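PDB 4WBY: A-adding tRNA nucleotidyltransferase from Aquifex aeolicus, which adds the terminal adenosine to tRNAs ending in CC, using ATP and magnesium, to complete the CCA 3' end. Local coordinates for residues A[28-33]-A[113-118]; A[35-40]-A[125-130]. All blocks are in the same frame, centred on the assembly; numbering follows the deposited sequence.

Overall arrangement
From the N terminus the chain runs through strand 26-30 and turns at Gly31 into helix 32-38, giving the first halves of interactions 1 and 2. Strand 45-51, helix 54-65 and strands 69-72 to 85-91 precede helix 111-116, where interaction 1 closes a loop of some 80 residues, tying the strand-to-helix turn at Gly31 to the end of segment 113-118. Strand 126-128 follows, and interaction 2 closes the second loop, laying helix 32-38 against segment 125-130. The segments alternate, so the loops cross and neither nests. Antiparallel strands 26-30 and 126-128, neighbours joined by Ile29 O to Ile127 N and Gly31 N to Met125 O, link both contacts through one sheet of the head domain.

Interaction 1 (A[28-33]-A[113-118]); sequences YIVGGV and EDLIRR
Val30, in the conformer described here, and Arg118 bring strand 26-30 against the loop that follows helix 111-116, their side chains crossing at about a right angle. From its CB, Arg118 sends CG to the side opposite its carbonyl carbon (chi1 -72°), and the chain then runs extended to NE, coming back beside the helix it has left. There NE donates to Asp114 O at 3.2 Å, from above the carbonyl plane, and more weakly to Asp114 OD1. At the tip NH2 bonds the syn lone pair of Asp114 OD1 at 2.7 Å, nearly straight (166°) and in the guanidinium plane. With its rotation thus fixed, the guanidinium turns NH2 to Val30 CG2 at 3.8 Å and NH1 to Gly31 CA at 4.2 Å. Val30 offers a compact branched surface, and in this conformer its CG1 approaches Leu115 CD2 loosely, at 4.4 Å. Gly31 stands at the N-cap position before helix 32-38, with phi 86°, a backbone shape glycine takes readily; a CB there would press on NH1. Asp114 OD2 takes Arg117 NH2 at 2.9 Å, so one carboxylate holds two arginines. This strand-turn-helix with its glycine pair belongs to the nucleotidyltransferase head domain, where Gly32, Val33 and Arg118 bind ATP.

Interaction 2 (A[35-40]-A[125-130]); sequences RDILLG and MAISVN. With SO4 (sulfate ion), chain D.
Leu38 and Met125 make the tightest apolar touch between helix 32-38 and the segment 125-130, Leu38 CD1 lying 3.6 Å from Met125 CE. The methionine reaches it because its chain, extended through chi2, bends at the thioether (chi3 -75°) and swings the terminal methyl toward the helix; a flexible, unbranched residue suits such a reach. Beside this pair, Ile37 and Ile127 cross obliquely and meet by their CD1 methyls at 4.0 Å. The longer CG1 branch of each isoleucine, ending in CD1, spans from helix to sheet. Leu147 of helix 143-149 also packs on Leu38, while Ile3 covers Ile127.

This is a helix laid on the sheet of the nucleotidyltransferase head domain, and its first turn carries part of the ATP site. Arg35, one of the ATP-binding residues, bends at chi3 (63°) and leads its guanidinium away from the strand to a sulfate, probably from the crystallisation liquor. Sulfate O1 lies near the guanidinium plane and accepts from both NH1 and NH2 of Arg35, each at 3.2 Å. NH1 of Arg172 and NH1 of Arg176 also bond this anion, consistent with a pocket made for nucleotide phosphate. Behind the first shell, Asp36 OD1 receives Arg35 NE at 3.0 Å and Asn123 OD1 receives NH1, two bonds that set the rotation of the guanidinium. A leucine in place of Arg35 would probably leave the anion to the other arginines and Asp36 without its charged mate. Farther along, Gly40, with positive phi, ends the helix in a Schellman motif, Lys41 N bonding Asp36 O and Gly40 N bonding Ile37 O at 3.0 Å. On the strand side, Ser128 OG accepts Asn130 N at 3.0 Å in an ST turn and is also bonded to Asp133.

Interaction 1 (A[28-33]-A[113-118])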
loop_
_atom_site.group_PDB
_atom_site.type_symbol
_atom_site.label_atom_id
_atom_site.label_comp_id
_atom_site.label_asym_id
_atom_site.label_seq_id
_atom_site.Cartn_x
_atom_site.Cartn_y
_atom_site.Cartn_z
ATOM N N TYR A 28 13.196 -18.811 -13.723
ATOM C CA TYR A 28 12.130 -18.001 -14.303
ATOM C C TYR A 28 11.905 -16.745 -13.483
ATOM O O TYR A 28 11.958 -16.787 -12.264
ATOM C CB TYR A 28 10.810 -18.789 -14.360
ATOM C CG TYR A 28 10.939 -20.183 -14.913
ATOM C CD1 TYR A 28 10.687 -20.447 -16.258
ATOM C CD2 TYR A 28 11.329 -21.237 -14.096
ATOM C CE1 TYR A 28 10.819 -21.730 -16.765
ATOM C CE2 TYR A 28 11.455 -22.508 -14.587
ATOM C CZ TYR A 28 11.191 -22.758 -15.913
ATOM O OH TYR A 28 11.325 -24.045 -16.374
ATOM N N ILE A 29 11.638 -15.628 -14.146
ATOM C CA ILE A 29 11.106 -14.456 -13.453
ATOM C C ILE A 29 9.619 -14.726 -13.247
ATOM O O ILE A 29 8.967 -15.233 -14.154
ATOM C CB ILE A 29 11.324 -13.167 -14.258
ATOM C CG1 ILE A 29 12.813 -12.926 -14.464
ATOM C CG2 ILE A 29 10.686 -11.974 -13.554
ATOM C CD1 ILE A 29 13.118 -11.881 -15.520
ATOM N N VAL A 30 9.082 -14.435 -12.060
ATOM C CA VAL A 30 7.701 -14.843 -11.754
ATOM C C VAL A 30 6.852 -13.778 -11.063
ATOM O O VAL A 30 7.366 -12.921 -10.348
ATOM C CB VAL A 30 7.648 -16.083 -10.839
ATOM C CG1 VAL A 30 8.362 -17.268 -11.471
ATOM C CG2 VAL A 30 8.224 -15.752 -9.471
ATOM N N GLY A 31 5.543 -13.847 -11.304
ATOM C CA GLY A 31 4.553 -13.251 -10.428
ATOM C C GLY A 31 4.229 -11.800 -10.684
ATOM O O GLY A 31 4.103 -11.373 -11.833
ATOM N N GLY A 32 4.112 -11.037 -9.604
ATOM C CA GLY A 32 3.788 -9.623 -9.695
ATOM C C GLY A 32 4.786 -8.855 -10.545
ATOM O O GLY A 32 4.429 -7.895 -11.217
ATOM N N VAL A 33 6.047 -9.279 -10.527
ATOM C CA VAL A 33 7.062 -8.600 -11.332
ATOM C C VAL A 33 6.771 -8.766 -12.830
ATOM O O VAL A 33 6.948 -7.835 -13.618
ATOM C CB VAL A 33 8.464 -9.123 -11.001
ATOM C CG1 VAL A 33 9.492 -8.424 -11.861
ATOM C CG2 VAL A 33 8.743 -8.900 -9.522
ATOM N N GLU A 113 3.181 -25.992 -11.007
ATOM C CA GLU A 113 2.658 -26.234 -9.670
ATOM C C GLU A 113 2.917 -25.049 -8.746
ATOM O O GLU A 113 2.093 -24.726 -7.888
ATOM C CB GLU A 113 3.263 -27.507 -9.093
ATOM C CG GLU A 113 2.726 -28.755 -9.758
ATOM C CD GLU A 113 3.383 -30.022 -9.253
ATOM O OE1 GLU A 113 4.629 -30.090 -9.237
ATOM O OE2 GLU A 113 2.645 -30.950 -8.871
ATOM N N ASP A 114 4.056 -24.392 -8.934
ATOM C CA ASP A 114 4.372 -23.198 -8.158
ATOM C C ASP A 114 3.492 -22.003 -8.543
ATOM O O ASP A 114 3.172 -21.150 -7.713
ATOM C CB ASP A 114 5.841 -22.833 -8.341
ATOM C CG ASP A 114 6.246 -21.645 -7.508
ATOM O OD1 ASP A 114 6.188 -20.512 -8.034
ATOM O OD2 ASP A 114 6.621 -21.841 -6.329
ATOM N N LEU A 115 3.111 -21.931 -9.810
ATOM C CA LEU A 115 2.299 -20.814 -10.272
ATOM C C LEU A 115 0.821 -20.985 -9.921
ATOM O O LEU A 115 0.146 -20.014 -9.589
ATOM C CB LEU A 115 2.457 -20.639 -11.781
ATOM C CG LEU A 115 3.857 -20.242 -12.246
ATOM C CD1 LEU A 115 3.897 -20.186 -13.760
ATOM C CD2 LEU A 115 4.225 -18.896 -11.662
ATOM N N ILE A 116 0.323 -22.216 -9.987
ATOM C CA ILE A 116 -1.110 -22.453 -9.852
ATOM C C ILE A 116 -1.569 -22.220 -8.416
ATOM O O ILE A 116 -2.765 -22.083 -8.151
ATOM C CB ILE A 116 -1.478 -23.882 -10.314
ATOM C CG1 ILE A 116 -2.961 -23.980 -10.689
ATOM C CG2 ILE A 116 -1.104 -24.913 -9.262
ATOM C CD1 ILE A 116 -3.340 -25.336 -11.282
ATOM N N ARG A 117 -0.617 -22.143 -7.492
ATOM C CA ARG A 117 -0.942 -21.904 -6.090
ATOM C C ARG A 117 -0.992 -20.409 -5.744
ATOM O O ARG A 117 -1.229 -20.048 -4.596
ATOM C CB ARG A 117 0.070 -22.603 -5.184
ATOM C CG ARG A 117 1.445 -22.032 -5.340
ATOM C CD ARG A 117 2.386 -22.443 -4.237
ATOM N NE ARG A 117 3.707 -21.869 -4.471
ATOM C CZ ARG A 117 4.034 -20.610 -4.198
ATOM N NH1 ARG A 117 3.138 -19.784 -3.670
ATOM N NH2 ARG A 117 5.262 -20.176 -4.447
ATOM N N ARG A 118 -0.782 -19.542 -6.728
ATOM C CA ARG A 118 -0.783 -18.097 -6.467
ATOM C C ARG A 118 -2.201 -17.514 -6.473
ATOM O O ARG A 118 -3.172 -18.263 -6.582
ATOM C CB ARG A 118 0.127 -17.403 -7.478
ATOM C CG ARG A 118 1.594 -17.706 -7.165
ATOM C CD ARG A 118 2.540 -17.490 -8.321
ATOM N NE ARG A 118 3.853 -18.034 -7.980
ATOM C CZ ARG A 118 4.855 -17.321 -7.475
ATOM N NH1 ARG A 118 4.700 -16.017 -7.273
ATOM N NH2 ARG A 118 6.019 -17.912 -7.193
#

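Interaction 2 (A[35-40]-A[125-130])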
loop_
_atom_site.group_PDB
_atom_site.type_symbol
_atom_site.label_atom_id
_atom_site.label_comp_id
_atom_site.label_asym_id
_atom_site.label_seq_id
_atom_site.Cartn_x
_atom_site.Cartn_y
_atom_site.Cartn_z
ATOM N N ARG A 35 3.731 -9.306 -14.114
ATOM C CA ARG A 35 2.594 -8.404 -14.285
ATOM C C ARG A 35 3.077 -6.971 -14.522
ATOM O O ARG A 35 2.657 -6.308 -15.478
ATOM C CB ARG A 35 1.679 -8.464 -13.058
ATOM C CG ARG A 35 0.482 -7.512 -13.098
ATOM C CD ARG A 35 -0.050 -7.242 -11.690
ATOM N NE ARG A 35 0.970 -6.561 -10.886
ATOM C CZ ARG A 35 1.308 -6.871 -9.641
ATOM N NH1 ARG A 35 0.696 -7.859 -8.999
ATOM N NH2 ARG A 35 2.255 -6.164 -9.026
ATOM N N ASP A 36 3.970 -6.488 -13.662
ATOM C CA ASP A 36 4.385 -5.096 -13.760
ATOM C C ASP A 36 5.206 -4.820 -15.025
ATOM O O ASP A 36 5.101 -3.744 -15.609
ATOM C CB ASP A 36 5.151 -4.687 -12.499
ATOM C CG ASP A 36 4.224 -4.514 -11.299
ATOM O OD1 ASP A 36 2.992 -4.461 -11.516
ATOM O OD2 ASP A 36 4.714 -4.440 -10.156
ATOM N N ILE A 37 6.003 -5.789 -15.469
ATOM C CA ILE A 37 6.694 -5.647 -16.745
ATOM C C ILE A 37 5.677 -5.529 -17.884
ATOM O O ILE A 37 5.806 -4.672 -18.763
ATOM C CB ILE A 37 7.651 -6.822 -17.001
ATOM C CG1 ILE A 37 8.843 -6.743 -16.044
ATOM C CG2 ILE A 37 8.122 -6.843 -18.452
ATOM C CD1 ILE A 37 9.711 -7.983 -16.055
ATOM N N LEU A 38 4.650 -6.371 -17.858
ATOM C CA LEU A 38 3.597 -6.293 -18.882
ATOM C C LEU A 38 2.800 -4.993 -18.794
ATOM O O LEU A 38 2.244 -4.550 -19.795
ATOM C CB LEU A 38 2.650 -7.488 -18.780
ATOM C CG LEU A 38 3.283 -8.811 -19.213
ATOM C CD1 LEU A 38 2.411 -9.991 -18.774
ATOM C CD2 LEU A 38 3.500 -8.834 -20.723
ATOM N N LEU A 39 2.747 -4.384 -17.612
ATOM C CA LEU A 39 2.061 -3.105 -17.461
ATOM C C LEU A 39 2.990 -1.922 -17.755
ATOM O O LEU A 39 2.614 -0.770 -17.541
ATOM C CB LEU A 39 1.472 -2.966 -16.051
ATOM C CG LEU A 39 0.369 -3.943 -15.635
ATOM C CD1 LEU A 39 0.046 -3.793 -14.139
ATOM C CD2 LEU A 39 -0.875 -3.754 -16.475
ATOM N N GLY A 40 4.195 -2.194 -18.247
ATOM C CA GLY A 40 5.076 -1.123 -18.679
ATOM C C GLY A 40 5.721 -0.334 -17.557
ATOM O O GLY A 40 6.141 0.810 -17.754
ATOM N N MET A 125 1.950 -15.572 -13.922
ATOM C CA MET A 125 2.761 -15.778 -15.119
ATOM C C MET A 125 4.247 -15.785 -14.813
ATOM O O MET A 125 4.680 -15.362 -13.737
ATOM C CB MET A 125 2.449 -14.710 -16.163
ATOM C CG MET A 125 1.022 -14.848 -16.690
ATOM S SD MET A 125 0.542 -13.584 -17.881
ATOM C CE MET A 125 0.298 -12.189 -16.793
ATOM N N ALA A 126 5.027 -16.273 -15.770
ATOM C CA ALA A 126 6.476 -16.326 -15.627
ATOM C C ALA A 126 7.151 -15.940 -16.935
ATOM O O ALA A 126 6.540 -16.000 -18.007
ATOM C CB ALA A 126 6.919 -17.717 -15.198
ATOM N N ILE A 127 8.410 -15.530 -16.836
ATOM C CA ILE A 127 9.247 -15.321 -18.005
ATOM C C ILE A 127 10.442 -16.247 -17.902
ATOM O O ILE A 127 11.193 -16.189 -16.924
ATOM C CB ILE A 127 9.736 -13.859 -18.117
ATOM C CG1 ILE A 127 8.543 -12.904 -18.198
ATOM C CG2 ILE A 127 10.644 -13.691 -19.340
ATOM C CD1 ILE A 127 8.890 -11.452 -17.903
ATOM N N SER A 128 10.631 -17.107 -18.898
ATOM C CA SER A 128 11.812 -17.960 -18.898
ATOM C C SER A 128 13.079 -17.134 -19.095
ATOM O O SER A 128 13.137 -16.290 -19.982
ATOM C CB SER A 128 11.731 -19.009 -20.004
ATOM O OG SER A 128 12.937 -19.757 -20.025
ATOM N N VAL A 129 14.103 -17.389 -18.285
ATOM C CA VAL A 129 15.401 -16.802 -18.565
ATOM C C VAL A 129 16.371 -17.906 -18.973
ATOM O O VAL A 129 17.586 -17.724 -18.984
ATOM C CB VAL A 129 15.940 -15.986 -17.366
ATOM C CG1 VAL A 129 14.987 -14.816 -17.087
ATOM C CG2 VAL A 129 16.153 -16.861 -16.124
ATOM N N ASN A 130 15.818 -19.055 -19.337
ATOM C CA ASN A 130 16.651 -20.189 -19.705
ATOM C C ASN A 130 17.213 -20.079 -21.109
ATOM O O ASN A 130 16.706 -19.323 -21.932
ATOM C CB ASN A 130 15.857 -21.477 -19.523
ATOM C CG ASN A 130 15.401 -21.633 -18.105
ATOM O OD1 ASN A 130 16.221 -21.858 -17.212
ATOM N ND2 ASN A 130 14.097 -21.447 -17.868
HETATM S S SO4 D . 2.311 -6.741 -5.262
HETATM O O1 SO4 D . 2.329 -7.797 -6.292
HETATM O O2 SO4 D . 2.043 -5.471 -5.929
HETATM O O3 SO4 D . 1.294 -7.009 -4.245
HETATM O O4 SO4 D . 3.632 -6.683 -4.646
#